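Local coordinates for protein succinate-semialdehyde dehydrogenase (PDB 4OGD) that probably oxidises succinic semialdehyde to succinate, using NADP+ as cofactor, at residues L14-D18 against P161-Q165; T71-L77 against D294-P298; A164-E168 against S180-L184. The contacts are given in a common frame with arbitrary orientation. Residue numbers count along the deposited sequence, not the author numbering.

Contacts 1 and 3 share helix 161-173 of the Rossmann-type cofactor domain, and contact 2 lies to one side. Contact 1 packs the N-terminal hairpin on the start of that helix, and contact 3 packs the next turn on strand 181-183; they share Ala164 and Gln165, with centres about 11 Å apart. Contact 2, centred about 17 Å from contact 1, joins the end of helix 63-74 to the loop 294-298. It touches contact 1 through a probable hydrogen bond, Ser163 OG to Asp73 OD2 at 2.7 Å, and through Leu14 CD1 packed 3.8 Å from Lys72 CB. Contacts 2 and 3 do not touch: their centres are about 22 Å apart and their nearest atoms about 5 Å.

Contact 1. Residues L14-D18 against P161-Q165; sequences LHTFD and PRSAQ
A short N-terminal beta hairpin, strands 4-7 and 12-16, is laid across the first turn of helix 161-173. Residues 14-18 are extended except at Leu14, whose psi of -36° marks a classic beta bulge: Leu14 and His15 both face Thr5 on the partner strand. From His15 to Asp18 the backbone keeps beta angles, so side chains alternate. His15 and Phe17 point their CA-CB bonds toward the helix, while Thr16 points away. His15 CA lies 7.5 Å from Arg162 CA and Phe17 CA 7.4 Å from Pro161 CA. Residues 161-165 are helical, with Gln165 N bonded to Pro161 O at 2.9 Å. Proline suits this opening turn, where its missing amide hydrogen breaks no helical bond.

Phe17, chi1 m, drives its ring into the helix start. Its CE1 is 3.3 Å from Pro161 CG, the carbonyl carbon of Pro161 sits over one ring face, and CZ is 3.8 Å from Arg162 N. At the ring edge CE2 meets Gln165 OE1 at 3.3 Å, where the slightly positive ring hydrogens suit a carbonyl oxygen. The helix belongs to the Rossmann-type domain of the aldehyde dehydrogenase fold, and Phe185, whose ring meets that of Phe17, adds a further aromatic there. His15, also m, brings CD2 to 4.1 Å from Arg162 CB. Arg162 (chi1 t, chi2 p) makes a weak hydrogen bond from NH1 to Gln165 OE1 at 3.0 Å, yet its main partner is Glu169, in a salt bridge two turns further along the helix.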
# COMPACT_ATOMS: atom_id res chain seq x y z
N LEU A 14 2.56 19.76 33.15
CA LEU A 14 3.90 20.33 32.98
C LEU A 14 3.95 21.33 31.84
O LEU A 14 4.68 22.33 31.91
CB LEU A 14 4.93 19.22 32.74
CG LEU A 14 4.97 18.10 33.78
CD1 LEU A 14 6.14 17.14 33.53
CD2 LEU A 14 5.05 18.67 35.19
N HIS A 15 3.20 21.06 30.77
CA HIS A 15 3.18 21.94 29.60
C HIS A 15 1.77 22.00 29.01
O HIS A 15 1.02 21.02 29.05
CB HIS A 15 4.12 21.44 28.50
CG HIS A 15 5.54 21.23 28.93
ND1 HIS A 15 6.39 22.27 29.25
CD2 HIS A 15 6.28 20.10 29.04
CE1 HIS A 15 7.58 21.79 29.57
NE2 HIS A 15 7.54 20.47 29.44
N THR A 16 1.42 23.15 28.45
CA THR A 16 0.20 23.25 27.65
C THR A 16 0.55 23.97 26.35
O THR A 16 1.32 24.93 26.35
CB THR A 16 -0.94 23.98 28.39
OG1 THR A 16 -1.28 23.25 29.57
CG2 THR A 16 -2.17 24.08 27.50
N PHE A 17 0.01 23.47 25.24
CA PHE A 17 0.39 23.98 23.93
C PHE A 17 -0.82 24.54 23.21
O PHE A 17 -1.94 24.06 23.38
CB PHE A 17 1.05 22.87 23.10
CG PHE A 17 2.26 22.27 23.76
CD1 PHE A 17 2.13 21.33 24.77
CD2 PHE A 17 3.54 22.66 23.38
CE1 PHE A 17 3.23 20.79 25.38
CE2 PHE A 17 4.65 22.11 23.99
CZ PHE A 17 4.49 21.18 24.99
N ASP A 18 -0.59 25.58 22.41
CA ASP A 18 -1.66 26.19 21.64
C ASP A 18 -1.92 25.40 20.37
O ASP A 18 -0.99 24.85 19.77
CB ASP A 18 -1.31 27.63 21.28
CG ASP A 18 -1.15 28.51 22.49
OD1 ASP A 18 -1.99 28.41 23.41
OD2 ASP A 18 -0.17 29.28 22.53
N PRO A 161 2.82 16.03 23.55
CA PRO A 161 3.07 17.21 22.72
C PRO A 161 4.49 17.75 22.85
O PRO A 161 4.98 18.34 21.89
CB PRO A 161 2.05 18.22 23.24
CG PRO A 161 1.85 17.84 24.67
CD PRO A 161 2.00 16.35 24.74
N ARG A 162 5.15 17.58 23.99
CA ARG A 162 6.54 18.04 24.10
C ARG A 162 7.47 17.17 23.27
O ARG A 162 8.39 17.67 22.62
CB ARG A 162 7.01 18.10 25.56
CG ARG A 162 8.43 18.61 25.73
CD ARG A 162 8.65 20.03 25.20
NE ARG A 162 10.05 20.39 25.39
CZ ARG A 162 10.83 20.94 24.47
NH1 ARG A 162 10.35 21.26 23.28
NH2 ARG A 162 12.10 21.20 24.76
N SER A 163 7.21 15.86 23.26
CA SER A 163 7.97 14.95 22.39
C SER A 163 7.84 15.41 20.94
O SER A 163 8.83 15.51 20.22
CB SER A 163 7.48 13.51 22.55
OG SER A 163 7.63 13.04 23.90
N ALA A 164 6.61 15.70 20.53
CA ALA A 164 6.33 16.07 19.15
C ALA A 164 6.97 17.39 18.78
O ALA A 164 7.58 17.53 17.72
CB ALA A 164 4.82 16.15 18.93
N GLN A 165 6.82 18.37 19.66
CA GLN A 165 7.38 19.69 19.40
C GLN A 165 8.91 19.64 19.36
O GLN A 165 9.53 20.24 18.48
CB GLN A 165 6.92 20.65 20.49
CG GLN A 165 7.63 22.00 20.46
CD GLN A 165 7.31 22.84 21.68
OE1 GLN A 165 7.73 22.53 22.80
NE2 GLN A 165 6.54 23.90 21.46

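Contact 2. Residues T71-L77 against D294-P298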
# COMPACT_ATOMS: atom_id res chain seq x y z
N THR A 71 9.75 10.46 29.15
CA THR A 71 9.28 10.02 30.47
C THR A 71 8.25 10.99 31.05
O THR A 71 7.20 10.58 31.56
CB THR A 71 10.46 9.89 31.44
OG1 THR A 71 11.33 8.83 31.00
CG2 THR A 71 9.96 9.58 32.86
N LYS A 72 8.54 12.29 30.98
CA LYS A 72 7.61 13.28 31.50
C LYS A 72 6.29 13.37 30.72
O LYS A 72 5.26 13.71 31.29
CB LYS A 72 8.29 14.66 31.64
CG LYS A 72 9.45 14.67 32.66
CD LYS A 72 8.96 14.44 34.09
CE LYS A 72 10.11 14.17 35.08
NZ LYS A 72 11.00 15.36 35.28
N ASP A 73 6.32 13.04 29.43
CA ASP A 73 5.10 13.04 28.61
C ASP A 73 4.21 11.83 28.90
O ASP A 73 3.01 11.95 29.19
CB ASP A 73 5.44 13.01 27.11
CG ASP A 73 5.51 14.41 26.47
OD1 ASP A 73 5.26 15.44 27.14
OD2 ASP A 73 5.81 14.46 25.26
N MET A 74 4.80 10.64 28.81
CA MET A 74 3.97 9.44 28.80
C MET A 74 4.32 8.38 29.84
O MET A 74 3.72 7.31 29.86
CB MET A 74 3.88 8.86 27.38
CG MET A 74 5.21 8.67 26.67
SD MET A 74 6.20 7.34 27.36
CE MET A 74 5.10 5.95 27.10
N GLY A 75 5.30 8.68 30.70
CA GLY A 75 5.54 7.88 31.89
C GLY A 75 6.56 6.77 31.85
O GLY A 75 6.82 6.16 32.89
N LYS A 76 7.13 6.46 30.68
CA LYS A 76 7.99 5.29 30.60
C LYS A 76 9.26 5.46 31.40
O LYS A 76 9.70 6.58 31.64
CB LYS A 76 8.33 4.91 29.15
CG LYS A 76 9.24 5.86 28.41
CD LYS A 76 9.69 5.24 27.08
CE LYS A 76 8.50 4.93 26.15
NZ LYS A 76 8.90 4.07 24.99
N LEU A 77 9.83 4.34 31.83
CA LEU A 77 11.09 4.34 32.55
C LEU A 77 12.12 5.18 31.80
O LEU A 77 12.23 5.09 30.57
CB LEU A 77 11.61 2.92 32.72
CG LEU A 77 10.73 1.93 33.48
CD1 LEU A 77 11.44 0.59 33.59
CD2 LEU A 77 10.36 2.48 34.85
N ASP A 294 8.66 5.70 40.75
CA ASP A 294 9.16 6.85 40.00
C ASP A 294 9.92 6.39 38.75
O ASP A 294 10.98 5.80 38.87
CB ASP A 294 10.09 7.64 40.93
CG ASP A 294 10.66 8.89 40.30
OD1 ASP A 294 10.42 9.13 39.10
OD2 ASP A 294 11.36 9.63 41.02
N PRO A 295 9.39 6.67 37.54
CA PRO A 295 10.11 6.19 36.35
C PRO A 295 11.47 6.85 36.12
O PRO A 295 12.27 6.33 35.34
CB PRO A 295 9.14 6.53 35.20
CG PRO A 295 8.34 7.68 35.71
CD PRO A 295 8.16 7.41 37.20
N MET A 296 11.76 7.95 36.81
CA MET A 296 13.09 8.56 36.72
C MET A 296 14.11 7.84 37.59
O MET A 296 15.32 7.99 37.39
CB MET A 296 13.05 10.05 37.06
CG MET A 296 12.29 10.91 36.05
SD MET A 296 12.99 10.97 34.38
CE MET A 296 14.47 11.93 34.67
N ASP A 297 13.63 7.04 38.55
CA ASP A 297 14.50 6.34 39.50
C ASP A 297 15.05 5.08 38.85
O ASP A 297 14.28 4.26 38.35
CB ASP A 297 13.67 5.97 40.73
CG ASP A 297 14.51 5.47 41.90
OD1 ASP A 297 15.55 4.79 41.70
OD2 ASP A 297 14.11 5.75 43.05
N PRO A 298 16.38 4.91 38.85
CA PRO A 298 16.99 3.72 38.25
C PRO A 298 16.56 2.40 38.90
O PRO A 298 16.67 1.35 38.26
CB PRO A 298 18.50 3.94 38.46
CG PRO A 298 18.58 4.94 39.59
CD PRO A 298 17.40 5.83 39.39
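Pro295 lays its ring against the turn where helix 63-74 ends, its CB 3.3 Å from Gly75 O and 3.6 Å from Lys76 O, its CG 3.8 Å from Thr71 CG2. A compact, rigid ring fits this close approach to bare backbone, and the Gly75 carbonyl it buries has no polar partner anywhere in the model. Gly75 leaves the helix with phi 94°, an angle at which a CB would press on the preceding carbonyl oxygen. Thr71 serves both sides of its residue type: OG1 donates to Lys76 O at 2.9 Å, tying the helix to its exit turn, while CG2 meets Pro295 and, at 3.7 Å, Met296 SD.

The opposing loop is a type I beta turn from Asp294 to Asp297, with proline in the second position, where its fixed phi of -66° is apt. Within it Asp294 OD1 accepts from Met296 N at 2.9 Å, an Asx turn. In the fold, this loop between helices 276-288 and 308-323 meets the link from helix 63-74 to helix 78-103. Leu77, at the N-cap position of the latter, has its CA 3.6 Å from Pro295 O, and CD2 reaches 4.2 Å from Pro295 CB; the next residue, Phe78, shares a backbone hydrogen bond with Pro295. Lys72 lends its aliphatic part, CE lying 4.0 Å from Met296 CG, while NZ forms a salt bridge with Glu68.

Contact 3. Residues A164-E168 against S180-L184; sequences AQSFE and SITNL
Ala164 starts the segment of helix 161-173 that lies over strand 181-183, its CB toward the strand and 3.3 Å from Asn183 OD1; a methyl group suits so close an approach. Asn183, chi1 t, points its CA-CB bond toward the helix. The helix and strand segments run nearly antiparallel, at 153° and 7.4 Å between axes, as in the beta-alpha-beta crossover from strand 152-155 through this helix to strand 181-183 in the Rossmann-type sheet. Gln165 comes next, its CA 6.0 Å from Asn183 CA; its CA-CB bond points away, and its N is 4.0 Å from Asn183 ND2. Phe167, chi1 t, swings its ring back so that CE1 is 4.1 Å from Ile181 CD1 (chi1 and chi2 t), and the same ring meets Tyr135 edge-to-face.

Glu168, its CA 5.8 Å from Thr182 CA, ends the segment with chi1 and chi2 both t, an extended side chain that reaches across to the strand backbone. Its CG passes 3.6 Å from Ile181 O and its OE1 3.5 Å from Thr182 CA, and OE1 accepts from Asn183 N at 2.8 Å. A water donates both to Glu168 OE1, at 2.7 Å, and to Asn183 O, at 2.8 Å. Thr182 bonds through its backbone to strand 152-155, whereas strand 181-183 is outermost in the sheet within this chain, so the carboxylate and water satisfy the backbone NH and carbonyl of Asn183 much as another strand would.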
# COMPACT_ATOMS: atom_id res chain seq x y z
N ALA A 164 6.61 15.70 20.53
CA ALA A 164 6.33 16.07 19.15
C ALA A 164 6.97 17.39 18.78
O ALA A 164 7.58 17.53 17.72
CB ALA A 164 4.82 16.15 18.93
N GLN A 165 6.82 18.37 19.66
CA GLN A 165 7.38 19.69 19.40
C GLN A 165 8.91 19.64 19.36
O GLN A 165 9.53 20.24 18.48
CB GLN A 165 6.92 20.65 20.49
CG GLN A 165 7.63 22.00 20.46
CD GLN A 165 7.31 22.84 21.68
OE1 GLN A 165 7.73 22.53 22.80
NE2 GLN A 165 6.54 23.90 21.46
N SER A 166 9.51 18.93 20.31
CA SER A 166 10.96 18.85 20.38
C SER A 166 11.56 18.08 19.21
O SER A 166 12.72 18.29 18.86
CB SER A 166 11.41 18.22 21.70
OG SER A 166 10.92 16.89 21.84
N PHE A 167 10.78 17.19 18.59
CA PHE A 167 11.31 16.47 17.44
C PHE A 167 11.50 17.42 16.26
O PHE A 167 12.55 17.40 15.60
CB PHE A 167 10.41 15.28 17.04
CG PHE A 167 11.09 14.30 16.11
CD1 PHE A 167 11.22 14.58 14.75
CD2 PHE A 167 11.64 13.13 16.61
CE1 PHE A 167 11.86 13.68 13.91
CE2 PHE A 167 12.28 12.23 15.77
CZ PHE A 167 12.39 12.50 14.42
N GLU A 168 10.50 18.25 16.01
CA GLU A 168 10.65 19.31 15.01
C GLU A 168 11.84 20.21 15.34
O GLU A 168 12.63 20.53 14.46
CB GLU A 168 9.38 20.17 14.91
CG GLU A 168 9.54 21.34 13.93
CD GLU A 168 8.34 22.26 13.89
OE1 GLU A 168 7.20 21.78 14.06
OE2 GLU A 168 8.53 23.47 13.69
N SER A 180 11.09 20.33 6.57
CA SER A 180 11.52 18.93 6.48
C SER A 180 10.60 18.04 7.34
O SER A 180 10.15 16.97 6.90
CB SER A 180 12.98 18.76 6.90
OG SER A 180 13.85 19.40 5.97
N ILE A 181 10.33 18.49 8.55
CA ILE A 181 9.23 17.95 9.34
C ILE A 181 8.60 19.07 10.15
O ILE A 181 9.30 19.94 10.67
CB ILE A 181 9.67 16.74 10.23
CG1 ILE A 181 8.43 16.06 10.84
CG2 ILE A 181 10.66 17.18 11.32
CD1 ILE A 181 8.74 14.71 11.48
N THR A 182 7.27 19.08 10.23
CA THR A 182 6.58 20.09 11.02
C THR A 182 5.54 19.41 11.89
O THR A 182 4.70 18.64 11.40
CB THR A 182 5.89 21.13 10.13
OG1 THR A 182 6.84 21.68 9.21
CG2 THR A 182 5.30 22.25 10.99
N ASN A 183 5.60 19.69 13.19
CA ASN A 183 4.59 19.17 14.09
C ASN A 183 3.28 19.94 13.94
O ASN A 183 3.28 21.17 13.81
CB ASN A 183 5.08 19.26 15.54
CG ASN A 183 4.03 18.79 16.51
OD1 ASN A 183 3.50 17.69 16.37
ND2 ASN A 183 3.67 19.65 17.46
N LEU A 184 2.16 19.23 13.95
CA LEU A 184 0.85 19.87 13.83
C LEU A 184 -0.01 19.65 15.08
O LEU A 184 -0.53 18.55 15.29
CB LEU A 184 0.10 19.31 12.62
CG LEU A 184 0.82 19.16 11.28
CD1 LEU A 184 -0.12 18.55 10.26
CD2 LEU A 184 1.35 20.50 10.79
O HOH W 1 5.01 23.31 14.49